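Local coordinates for protein suppressor of fused homolog (Drosophila melanogaster, PDB 6LPH) that probably binds and sequesters DNA-binding transcription factors, recognising nuclear localization sequences, and is represented here by its N-terminal part, at residues H71-S76 against P179-I184; E86-R91 against Y142-G147; N217-D222 against M238-L243. All blocks are in the same frame, centred on the assembly; numbering follows the deposited sequence.

In the fold
Interaction 1 is the central contact, its centre about 7 Å from that of the chain; side chains of 71-76 and 179-184 meet over the sheet, strands 97-109 and 189-199 lying between theirs in the strand order. Interaction 2, nested in the loop that interaction 1 closes, joins 86-91 to the end of helix 131-146; the two centres lie about 21 Å apart, and strand 97-109 adjoins both. Interaction 3 follows, pairing two helix ends, 201-219 and 240-243. Its centre is about 22 Å from that of interaction 1 and about 35 Å from that of interaction 2, which lies on the opposite side of the chain's centre. This N-terminal part thus has one contact in its core and two in its periphery.

Interaction 1: residues H71-S76 against P179-I184; sequences HWHYIS and PQLGCI
Ile75 CD1 lies over one face of the His73 imidazole, above the ring centre and 3.9 Å from its plane, with Leu181 CD1 slanting in on that same side and Gln180 OE1 slanting in on the other. The amide of Gln180 is inclined to the imidazole by 26°, and the two side chains run alongside each other, pointing opposite ways. His73 CE1 is 3.4 Å from Gln180 OE1, while the neighbouring ND1 has too poor an angle toward this oxygen for a hydrogen bond. An extended first torsion, with CG opposite the backbone N (chi1 -174°), carries the ring across to these partners. Leu181 reaches the same place from the opposing direction, with its CD1 4.0 Å from His73 CE1. That methyl also serves Ile75, lying 3.8 Å from its CG1, so one leucine branch touches both strand residues. The Ile75 chain is bent at an unstaggered second torsion (chi2 98°), which turns CD1 back over the imidazole.

Here is an instance of a buried histidine fixed at both nitrogens: ND1 bonds with Tyr29 OH and NE2 with Asp178 OD1, a carboxylate that would tend to favour a proton on NE2. Arg107 NH2 engages Gln180 OE1. The contact spans the sheet without direct strand pairing, for strands 97-109 and 189-199 lie between 71-77 and 172-186; Thr105 of the first touches both His73 and Leu181, and Phe193 of the second touches Leu181. Helix 16-28 packs Val28 on Gln180 and Leu181 and adds Leu25 to the latter.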
loop_
_atom_site.group_PDB
_atom_site.type_symbol
_atom_site.label_atom_id
_atom_site.label_comp_id
_atom_site.label_asym_id
_atom_site.label_seq_id
_atom_site.Cartn_x
_atom_site.Cartn_y
_atom_site.Cartn_z
ATOM N N HIS A 71 10.570 2.564 7.723
ATOM C CA HIS A 71 9.881 1.788 6.711
ATOM C C HIS A 71 9.701 2.565 5.433
ATOM O O HIS A 71 9.977 3.780 5.367
ATOM C CB HIS A 71 8.551 1.271 7.256
ATOM C CG HIS A 71 7.521 2.357 7.559
ATOM N ND1 HIS A 71 7.442 2.987 8.766
ATOM C CD2 HIS A 71 6.469 2.844 6.800
ATOM C CE1 HIS A 71 6.414 3.856 8.755
ATOM N NE2 HIS A 71 5.828 3.785 7.543
ATOM N N TRP A 72 9.257 1.841 4.406
ATOM C CA TRP A 72 8.895 2.407 3.126
ATOM C C TRP A 72 7.395 2.581 3.066
ATOM O O TRP A 72 6.663 1.663 3.444
ATOM C CB TRP A 72 9.311 1.427 2.057
ATOM C CG TRP A 72 10.781 1.068 2.065
ATOM C CD1 TRP A 72 11.361 -0.179 2.310
ATOM C CD2 TRP A 72 11.893 1.952 1.775
ATOM N NE1 TRP A 72 12.745 -0.121 2.178
ATOM C CE2 TRP A 72 13.122 1.129 1.868
ATOM C CE3 TRP A 72 12.008 3.288 1.459
ATOM C CZ2 TRP A 72 14.374 1.666 1.660
ATOM C CZ3 TRP A 72 13.299 3.814 1.256
ATOM C CH2 TRP A 72 14.433 3.022 1.341
ATOM N N HIS A 73 6.908 3.736 2.599
ATOM C CA HIS A 73 5.442 4.034 2.579
ATOM C C HIS A 73 5.015 4.224 1.122
ATOM O O HIS A 73 5.577 5.089 0.404
ATOM C CB HIS A 73 5.194 5.279 3.397
ATOM C CG HIS A 73 3.737 5.646 3.603
ATOM N ND1 HIS A 73 3.371 6.892 3.997
ATOM C CD2 HIS A 73 2.555 4.912 3.485
ATOM C CE1 HIS A 73 2.026 6.965 4.137
ATOM N NE2 HIS A 73 1.515 5.756 3.847
ATOM N N TYR A 74 4.093 3.379 0.664
ATOM C CA TYR A 74 3.628 3.402 -0.721
ATOM C C TYR A 74 2.223 3.986 -0.794
ATOM O O TYR A 74 1.394 3.639 0.040
ATOM C CB TYR A 74 3.555 1.974 -1.247
ATOM C CG TYR A 74 4.935 1.330 -1.227
ATOM C CD1 TYR A 74 5.444 0.764 -0.060
ATOM C CD2 TYR A 74 5.738 1.360 -2.358
ATOM C CE1 TYR A 74 6.737 0.147 -0.055
ATOM C CE2 TYR A 74 7.026 0.733 -2.368
ATOM C CZ TYR A 74 7.509 0.162 -1.186
ATOM O OH TYR A 74 8.768 -0.408 -1.141
ATOM N N ILE A 75 1.965 4.856 -1.779
ATOM C CA ILE A 75 0.590 5.468 -1.951
ATOM C C ILE A 75 0.168 5.404 -3.417
ATOM O O ILE A 75 0.923 5.847 -4.289
ATOM C CB ILE A 75 0.489 6.911 -1.414
ATOM C CG1 ILE A 75 0.955 6.990 0.039
ATOM C CG2 ILE A 75 -0.981 7.429 -1.515
ATOM C CD1 ILE A 75 2.379 7.457 0.184
ATOM N N SER A 76 -1.014 4.824 -3.697
ATOM C CA SER A 76 -1.488 4.652 -5.085
ATOM C C SER A 76 -2.269 5.856 -5.571
ATOM O O SER A 76 -2.845 6.618 -4.764
ATOM C CB SER A 76 -2.421 3.421 -5.201
ATOM O OG SER A 76 -3.739 3.705 -4.669
ATOM N N PRO A 179 -2.779 5.725 9.276
ATOM C CA PRO A 179 -2.703 6.565 10.477
ATOM C C PRO A 179 -2.248 8.010 10.192
ATOM O O PRO A 179 -2.648 8.931 10.902
ATOM C CB PRO A 179 -1.664 5.830 11.357
ATOM C CG PRO A 179 -0.819 5.067 10.388
ATOM C CD PRO A 179 -1.736 4.674 9.257
ATOM N N GLN A 180 -1.411 8.195 9.174
ATOM C CA GLN A 180 -0.909 9.523 8.779
ATOM C C GLN A 180 -1.878 10.216 7.846
ATOM O O GLN A 180 -2.143 11.423 7.974
ATOM C CB GLN A 180 0.361 9.347 7.953
ATOM C CG GLN A 180 1.578 9.837 8.613
ATOM C CD GLN A 180 2.804 9.508 7.818
ATOM O OE1 GLN A 180 2.822 8.545 7.027
ATOM N NE2 GLN A 180 3.848 10.306 8.013
ATOM N N LEU A 181 -2.366 9.465 6.866
ATOM C CA LEU A 181 -3.090 10.104 5.756
ATOM C C LEU A 181 -4.567 10.278 6.040
ATOM O O LEU A 181 -5.170 11.226 5.554
ATOM C CB LEU A 181 -2.882 9.367 4.438
ATOM C CG LEU A 181 -1.415 9.204 4.021
ATOM C CD1 LEU A 181 -1.331 8.564 2.650
ATOM C CD2 LEU A 181 -0.696 10.541 4.059
ATOM N N GLY A 182 -5.134 9.348 6.810
ATOM C CA GLY A 182 -6.548 9.410 7.175
ATOM C C GLY A 182 -7.479 9.462 5.966
ATOM O O GLY A 182 -7.347 8.693 5.021
ATOM N N CYS A 183 -8.432 10.387 5.990
ATOM C CA CYS A 183 -9.411 10.472 4.918
ATOM C C CYS A 183 -9.514 11.953 4.576
ATOM O O CYS A 183 -9.465 12.780 5.470
ATOM C CB CYS A 183 -10.766 9.914 5.393
ATOM S SG CYS A 183 -10.704 8.216 6.070
ATOM N N ILE A 184 -9.614 12.288 3.294
ATOM C CA ILE A 184 -9.659 13.692 2.889
ATOM C C ILE A 184 -10.796 13.960 1.902
ATOM O O ILE A 184 -11.307 13.030 1.240
ATOM C CB ILE A 184 -8.345 14.163 2.231
ATOM C CG1 ILE A 184 -8.142 13.478 0.855
ATOM C CG2 ILE A 184 -7.130 13.906 3.143
ATOM C CD1 ILE A 184 -6.893 13.948 0.119
#

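Interaction 2: residues E86-R91 against Y142-G147; sequences ERVHLR and YCFQTG
Phe144, near the end of helix 131-146, rests the far end of its ring against both Val88 and His89, which already touch each other, and these three side chains make the whole contact. Its CZ is 3.9 Å from His89 CE1, and the adjoining CE2 stands at the same 3.9 Å from Val88 CG1. The imidazole and phenyl planes are turned 81° apart, with centroids 5.7 Å from each other, yet the approach is oblique and fits neither a stack nor an edge-to-face pair. Val88 CG1 does double duty: lying opposite the backbone N (chi1 170°), it meets the phenylalanine and also sits 3.5 Å above the His89 ring plane, offset toward the rim.

Away from this small knot the two segments separate. Only 89 Å² is buried in all, and on the exposed side polar bonds stay within one segment or the other. There the Arg91 amide N donates to Glu86 OE1 at 2.7 Å and a nearly straight 170°; the oxygen receives it on its anti lone pair, closing the loop on itself. On the helix, Tyr142 O accepts from both the N and OG1 of Thr146.

With Phe144 replaced by an alanine, Val88 and His89 would probably lose the ring they rest on, opening a gap and leaving the loop without its partner on this helix segment. Tyr44, edge-to-face with Phe144, and Met100 of strand 97-109 enlarge the apolar patch. The contact across the two segments is van der Waals in kind, while His89 NE2 is taken up by Gly78 O.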
loop_
_atom_site.group_PDB
_atom_site.type_symbol
_atom_site.label_atom_id
_atom_site.label_comp_id
_atom_site.label_asym_id
_atom_site.label_seq_id
_atom_site.Cartn_x
_atom_site.Cartn_y
_atom_site.Cartn_z
ATOM N N GLU A 86 -14.330 11.600 -16.240
ATOM C CA GLU A 86 -14.952 10.303 -16.512
ATOM C C GLU A 86 -14.106 9.432 -17.436
ATOM O O GLU A 86 -14.619 8.478 -18.055
ATOM C CB GLU A 86 -16.404 10.446 -17.030
ATOM C CG GLU A 86 -17.339 11.177 -16.073
ATOM C CD GLU A 86 -18.810 11.119 -16.475
ATOM O OE1 GLU A 86 -19.619 10.486 -15.745
ATOM O OE2 GLU A 86 -19.176 11.714 -17.512
ATOM N N ARG A 87 -12.816 9.748 -17.548
ATOM C CA ARG A 87 -11.942 8.889 -18.361
ATOM C C ARG A 87 -11.818 7.471 -17.764
ATOM O O ARG A 87 -11.617 6.501 -18.484
ATOM C CB ARG A 87 -10.573 9.527 -18.565
ATOM C CG ARG A 87 -9.719 9.608 -17.320
ATOM C CD ARG A 87 -8.418 10.287 -17.672
ATOM N NE ARG A 87 -8.613 11.724 -17.891
ATOM C CZ ARG A 87 -7.643 12.543 -18.297
ATOM N NH1 ARG A 87 -6.411 12.084 -18.542
ATOM N NH2 ARG A 87 -7.907 13.819 -18.487
ATOM N N VAL A 88 -11.934 7.368 -16.444
ATOM C CA VAL A 88 -11.982 6.069 -15.764
ATOM C C VAL A 88 -13.279 5.899 -14.956
ATOM O O VAL A 88 -13.941 4.853 -15.034
ATOM C CB VAL A 88 -10.768 5.871 -14.817
ATOM C CG1 VAL A 88 -10.979 4.624 -13.947
ATOM C CG2 VAL A 88 -9.449 5.755 -15.600
ATOM N N HIS A 89 -13.650 6.939 -14.210
ATOM C CA HIS A 89 -14.682 6.847 -13.191
ATOM C C HIS A 89 -15.877 7.639 -13.590
ATOM O O HIS A 89 -15.790 8.838 -13.813
ATOM C CB HIS A 89 -14.150 7.347 -11.837
ATOM C CG HIS A 89 -13.055 6.480 -11.244
ATOM N ND1 HIS A 89 -13.302 5.265 -10.692
ATOM C CD2 HIS A 89 -11.674 6.685 -11.140
ATOM C CE1 HIS A 89 -12.141 4.721 -10.257
ATOM N NE2 HIS A 89 -11.144 5.591 -10.531
ATOM N N LEU A 90 -17.011 6.962 -13.706
ATOM C CA LEU A 90 -18.253 7.601 -14.123
ATOM C C LEU A 90 -18.773 8.409 -12.947
ATOM O O LEU A 90 -18.716 7.958 -11.814
ATOM C CB LEU A 90 -19.269 6.547 -14.578
ATOM C CG LEU A 90 -18.876 5.687 -15.797
ATOM C CD1 LEU A 90 -19.956 4.649 -16.093
ATOM C CD2 LEU A 90 -18.538 6.496 -17.054
ATOM N N ARG A 91 -19.247 9.617 -13.192
ATOM C CA ARG A 91 -19.722 10.449 -12.097
ATOM C C ARG A 91 -21.236 10.416 -11.977
ATOM O O ARG A 91 -21.951 10.821 -12.887
ATOM C CB ARG A 91 -19.234 11.871 -12.264
ATOM C CG ARG A 91 -17.727 11.998 -12.407
ATOM C CD ARG A 91 -17.302 13.395 -12.000
ATOM N NE ARG A 91 -17.779 13.611 -10.642
ATOM C CZ ARG A 91 -17.115 14.272 -9.703
ATOM N NH1 ARG A 91 -17.624 14.364 -8.478
ATOM N NH2 ARG A 91 -15.923 14.804 -9.978
ATOM N N TYR A 142 -8.298 -6.165 -8.735
ATOM C CA TYR A 142 -9.273 -6.961 -8.025
ATOM C C TYR A 142 -10.502 -6.064 -7.711
ATOM O O TYR A 142 -11.649 -6.427 -8.018
ATOM C CB TYR A 142 -8.613 -7.525 -6.752
ATOM C CG TYR A 142 -9.575 -8.161 -5.784
ATOM C CD1 TYR A 142 -10.386 -9.231 -6.183
ATOM C CD2 TYR A 142 -9.679 -7.707 -4.475
ATOM C CE1 TYR A 142 -11.263 -9.833 -5.295
ATOM C CE2 TYR A 142 -10.561 -8.310 -3.570
ATOM C CZ TYR A 142 -11.347 -9.362 -3.997
ATOM O OH TYR A 142 -12.223 -9.965 -3.132
ATOM N N CYS A 143 -10.245 -4.873 -7.169
ATOM C CA CYS A 143 -11.330 -3.926 -6.868
ATOM C C CYS A 143 -12.118 -3.482 -8.114
ATOM O O CYS A 143 -13.360 -3.445 -8.082
ATOM C CB CYS A 143 -10.793 -2.706 -6.103
ATOM S SG CYS A 143 -10.235 -3.153 -4.451
ATOM N N PHE A 144 -11.415 -3.160 -9.208
ATOM C CA PHE A 144 -12.089 -2.761 -10.464
ATOM C C PHE A 144 -12.942 -3.903 -11.004
ATOM O O PHE A 144 -14.087 -3.711 -11.413
ATOM C CB PHE A 144 -11.084 -2.317 -11.549
ATOM C CG PHE A 144 -10.647 -0.870 -11.458
ATOM C CD1 PHE A 144 -10.570 -0.211 -10.249
ATOM C CD2 PHE A 144 -10.272 -0.170 -12.614
ATOM C CE1 PHE A 144 -10.152 1.123 -10.176
ATOM C CE2 PHE A 144 -9.846 1.153 -12.543
ATOM C CZ PHE A 144 -9.794 1.809 -11.317
ATOM N N GLN A 145 -12.379 -5.104 -11.000
ATOM C CA GLN A 145 -13.042 -6.229 -11.631
ATOM C C GLN A 145 -14.220 -6.752 -10.837
ATOM O O GLN A 145 -15.208 -7.194 -11.429
ATOM C CB GLN A 145 -12.036 -7.324 -11.958
ATOM C CG GLN A 145 -11.149 -6.896 -13.128
ATOM C CD GLN A 145 -9.899 -7.738 -13.312
ATOM O OE1 GLN A 145 -9.627 -8.662 -12.539
ATOM N NE2 GLN A 145 -9.121 -7.411 -14.342
ATOM N N THR A 146 -14.159 -6.683 -9.510
ATOM C CA THR A 146 -15.323 -7.107 -8.730
ATOM C C THR A 146 -16.297 -5.955 -8.402
ATOM O O THR A 146 -17.474 -6.195 -8.109
ATOM C CB THR A 146 -14.927 -7.848 -7.435
ATOM O OG1 THR A 146 -14.230 -6.944 -6.582
ATOM C CG2 THR A 146 -14.025 -9.068 -7.721
ATOM N N GLY A 147 -15.811 -4.714 -8.438
ATOM C CA GLY A 147 -16.643 -3.562 -8.091
ATOM C C GLY A 147 -16.788 -3.301 -6.597
ATOM O O GLY A 147 -17.412 -2.316 -6.215
#

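Interaction 3: residues N217-D222 against M238-L243; sequences NFLRQD and MSVFEL
Immediately before Val240 and Phe241, which pack on Phe218 and Leu219, the hydroxyl oxygen of Ser239 is held by two partners. Glu242 N donates to Ser239 OG at 3.2 Å, and Asp202 OD2 of helix 201-219 is hydrogen-bonded to the same oxygen. In return Ser239 N gives a nearly straight bond (172°) to Glu242 OE1, which it meets at 2.9 Å from above the carboxylate plane.

Next to this polar end the apolar side chains interlock. Val240 CG2 lies 3.9 Å from Phe218 CB, and on the other branch of the contact Leu219 CD2 approaches Val240 CB at 4.0 Å, the two side chains crossing at about a right angle. The reciprocal bonds of Ser239 and Glu242 are a capping box, the classic device by which a serine N-cap and a glutamate three residues on close the first turn of a helix; here it caps the start of helix 240-243, whose Val240 points at the 217-222 segment, while Phe241 reaches it with the end of its ring. Val240 CG2, opposite the backbone N, turns to Phe218, whereas CG1 occupies the crowded position (chi1 70°) and sits 3.8 Å over the centre of the Phe241 ring. That ring presents CE2 to Phe218, 4.0 Å from its CD2, with the two side chains again at about a right angle and their rings meeting obliquely.

On the 217-222 side, Leu219 to Asp222 form a type I beta turn. Trp210 brings a second ring to Phe218, their planes inclined at about 20°, and Leu230 touches Leu219.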
loop_
_atom_site.group_PDB
_atom_site.type_symbol
_atom_site.label_atom_id
_atom_site.label_comp_id
_atom_site.label_asym_id
_atom_site.label_seq_id
_atom_site.Cartn_x
_atom_site.Cartn_y
_atom_site.Cartn_z
ATOM N N ASN A 217 -6.321 -4.238 16.012
ATOM C CA ASN A 217 -6.067 -3.668 17.322
ATOM C C ASN A 217 -5.042 -4.478 18.085
ATOM O O ASN A 217 -4.177 -3.887 18.765
ATOM C CB ASN A 217 -7.345 -3.569 18.148
ATOM C CG ASN A 217 -8.159 -2.328 17.830
ATOM O OD1 ASN A 217 -7.632 -1.338 17.307
ATOM N ND2 ASN A 217 -9.458 -2.368 18.148
ATOM N N PHE A 218 -5.124 -5.812 17.960
ATOM C CA PHE A 218 -4.122 -6.712 18.566
ATOM C C PHE A 218 -2.732 -6.445 17.996
ATOM O O PHE A 218 -1.763 -6.325 18.751
ATOM C CB PHE A 218 -4.453 -8.194 18.317
ATOM C CG PHE A 218 -5.642 -8.714 19.081
ATOM C CD1 PHE A 218 -6.066 -8.116 20.283
ATOM C CD2 PHE A 218 -6.331 -9.846 18.604
ATOM C CE1 PHE A 218 -7.161 -8.626 20.985
ATOM C CE2 PHE A 218 -7.419 -10.366 19.309
ATOM C CZ PHE A 218 -7.840 -9.744 20.487
ATOM N N LEU A 219 -2.642 -6.369 16.662
ATOM C CA LEU A 219 -1.375 -6.119 15.950
ATOM C C LEU A 219 -0.684 -4.809 16.338
ATOM O O LEU A 219 0.548 -4.741 16.395
ATOM C CB LEU A 219 -1.597 -6.167 14.430
ATOM C CG LEU A 219 -2.064 -7.508 13.827
ATOM C CD1 LEU A 219 -2.513 -7.320 12.380
ATOM C CD2 LEU A 219 -0.954 -8.548 13.892
ATOM N N ARG A 220 -1.485 -3.788 16.630
ATOM C CA ARG A 220 -0.975 -2.456 16.954
ATOM C C ARG A 220 -0.265 -2.372 18.290
ATOM O O ARG A 220 0.429 -1.379 18.551
ATOM C CB ARG A 220 -2.114 -1.429 17.011
ATOM C CG ARG A 220 -2.609 -0.898 15.694
ATOM C CD ARG A 220 -3.763 0.093 15.935
ATOM N NE ARG A 220 -4.375 0.535 14.666
ATOM C CZ ARG A 220 -5.606 0.222 14.232
ATOM N NH1 ARG A 220 -6.420 -0.560 14.939
ATOM N NH2 ARG A 220 -6.036 0.676 13.058
ATOM N N GLN A 221 -0.455 -3.394 19.124
ATOM C CA GLN A 221 -0.079 -3.370 20.545
ATOM C C GLN A 221 1.412 -3.559 20.778
ATOM O O GLN A 221 1.921 -3.203 21.826
ATOM C CB GLN A 221 -0.785 -4.524 21.256
ATOM C CG GLN A 221 -1.563 -4.136 22.476
ATOM C CD GLN A 221 -2.942 -3.639 22.119
ATOM O OE1 GLN A 221 -3.934 -4.346 22.313
ATOM N NE2 GLN A 221 -3.015 -2.428 21.583
ATOM N N ASP A 222 2.101 -4.177 19.827
ATOM C CA ASP A 222 3.519 -4.418 19.980
ATOM C C ASP A 222 4.248 -4.094 18.696
ATOM O O ASP A 222 3.704 -4.288 17.614
ATOM C CB ASP A 222 3.770 -5.879 20.365
ATOM C CG ASP A 222 5.166 -6.087 20.943
ATOM O OD1 ASP A 222 5.311 -6.077 22.189
ATOM O OD2 ASP A 222 6.127 -6.214 20.153
ATOM N N MET A 238 6.199 -15.091 13.703
ATOM C CA MET A 238 5.135 -15.595 14.577
ATOM C C MET A 238 3.934 -14.673 14.494
ATOM O O MET A 238 4.113 -13.463 14.350
ATOM C CB MET A 238 5.628 -15.691 16.029
ATOM C CG MET A 238 6.498 -16.925 16.299
ATOM S SD MET A 238 7.259 -16.988 17.936
ATOM C CE MET A 238 5.851 -17.358 18.978
ATOM N N SER A 239 2.725 -15.244 14.570
ATOM C CA SER A 239 1.502 -14.450 14.539
ATOM C C SER A 239 1.273 -13.845 15.890
ATOM O O SER A 239 1.890 -14.247 16.894
ATOM C CB SER A 239 0.283 -15.297 14.171
ATOM O OG SER A 239 -0.070 -16.153 15.242
ATOM N N VAL A 240 0.337 -12.902 15.933
ATOM C CA VAL A 240 0.007 -12.233 17.179
ATOM C C VAL A 240 -0.520 -13.233 18.213
ATOM O O VAL A 240 -0.259 -13.102 19.415
ATOM C CB VAL A 240 -1.001 -11.082 16.937
ATOM C CG1 VAL A 240 -2.390 -11.622 16.563
ATOM C CG2 VAL A 240 -1.046 -10.151 18.142
ATOM N N PHE A 241 -1.265 -14.235 17.739
ATOM C CA PHE A 241 -1.828 -15.239 18.621
ATOM C C PHE A 241 -0.743 -16.170 19.185
ATOM O O PHE A 241 -0.902 -16.707 20.286
ATOM C CB PHE A 241 -2.916 -16.044 17.878
ATOM C CG PHE A 241 -4.037 -15.192 17.350
ATOM C CD1 PHE A 241 -4.227 -15.038 15.973
ATOM C CD2 PHE A 241 -4.872 -14.506 18.226
ATOM C CE1 PHE A 241 -5.239 -14.228 15.486
ATOM C CE2 PHE A 241 -5.889 -13.696 17.745
ATOM C CZ PHE A 241 -6.076 -13.554 16.372
ATOM N N GLU A 242 0.330 -16.388 18.424
ATOM C CA GLU A 242 1.507 -17.131 18.927
ATOM C C GLU A 242 2.283 -16.276 19.925
ATOM O O GLU A 242 2.717 -16.779 20.960
ATOM C CB GLU A 242 2.468 -17.538 17.801
ATOM C CG GLU A 242 1.970 -18.616 16.869
ATOM C CD GLU A 242 2.907 -18.824 15.695
ATOM O OE1 GLU A 242 2.779 -18.105 14.679
ATOM O OE2 GLU A 242 3.774 -19.718 15.785
ATOM N N LEU A 243 2.468 -14.993 19.625
ATOM C CA LEU A 243 3.283 -14.127 20.499
ATOM C C LEU A 243 2.573 -13.770 21.801
ATOM O O LEU A 243 3.208 -13.685 22.868
ATOM C CB LEU A 243 3.730 -12.844 19.770
ATOM C CG LEU A 243 4.750 -13.037 18.629
ATOM C CD1 LEU A 243 4.814 -11.822 17.705
ATOM C CD2 LEU A 243 6.141 -13.417 19.126
#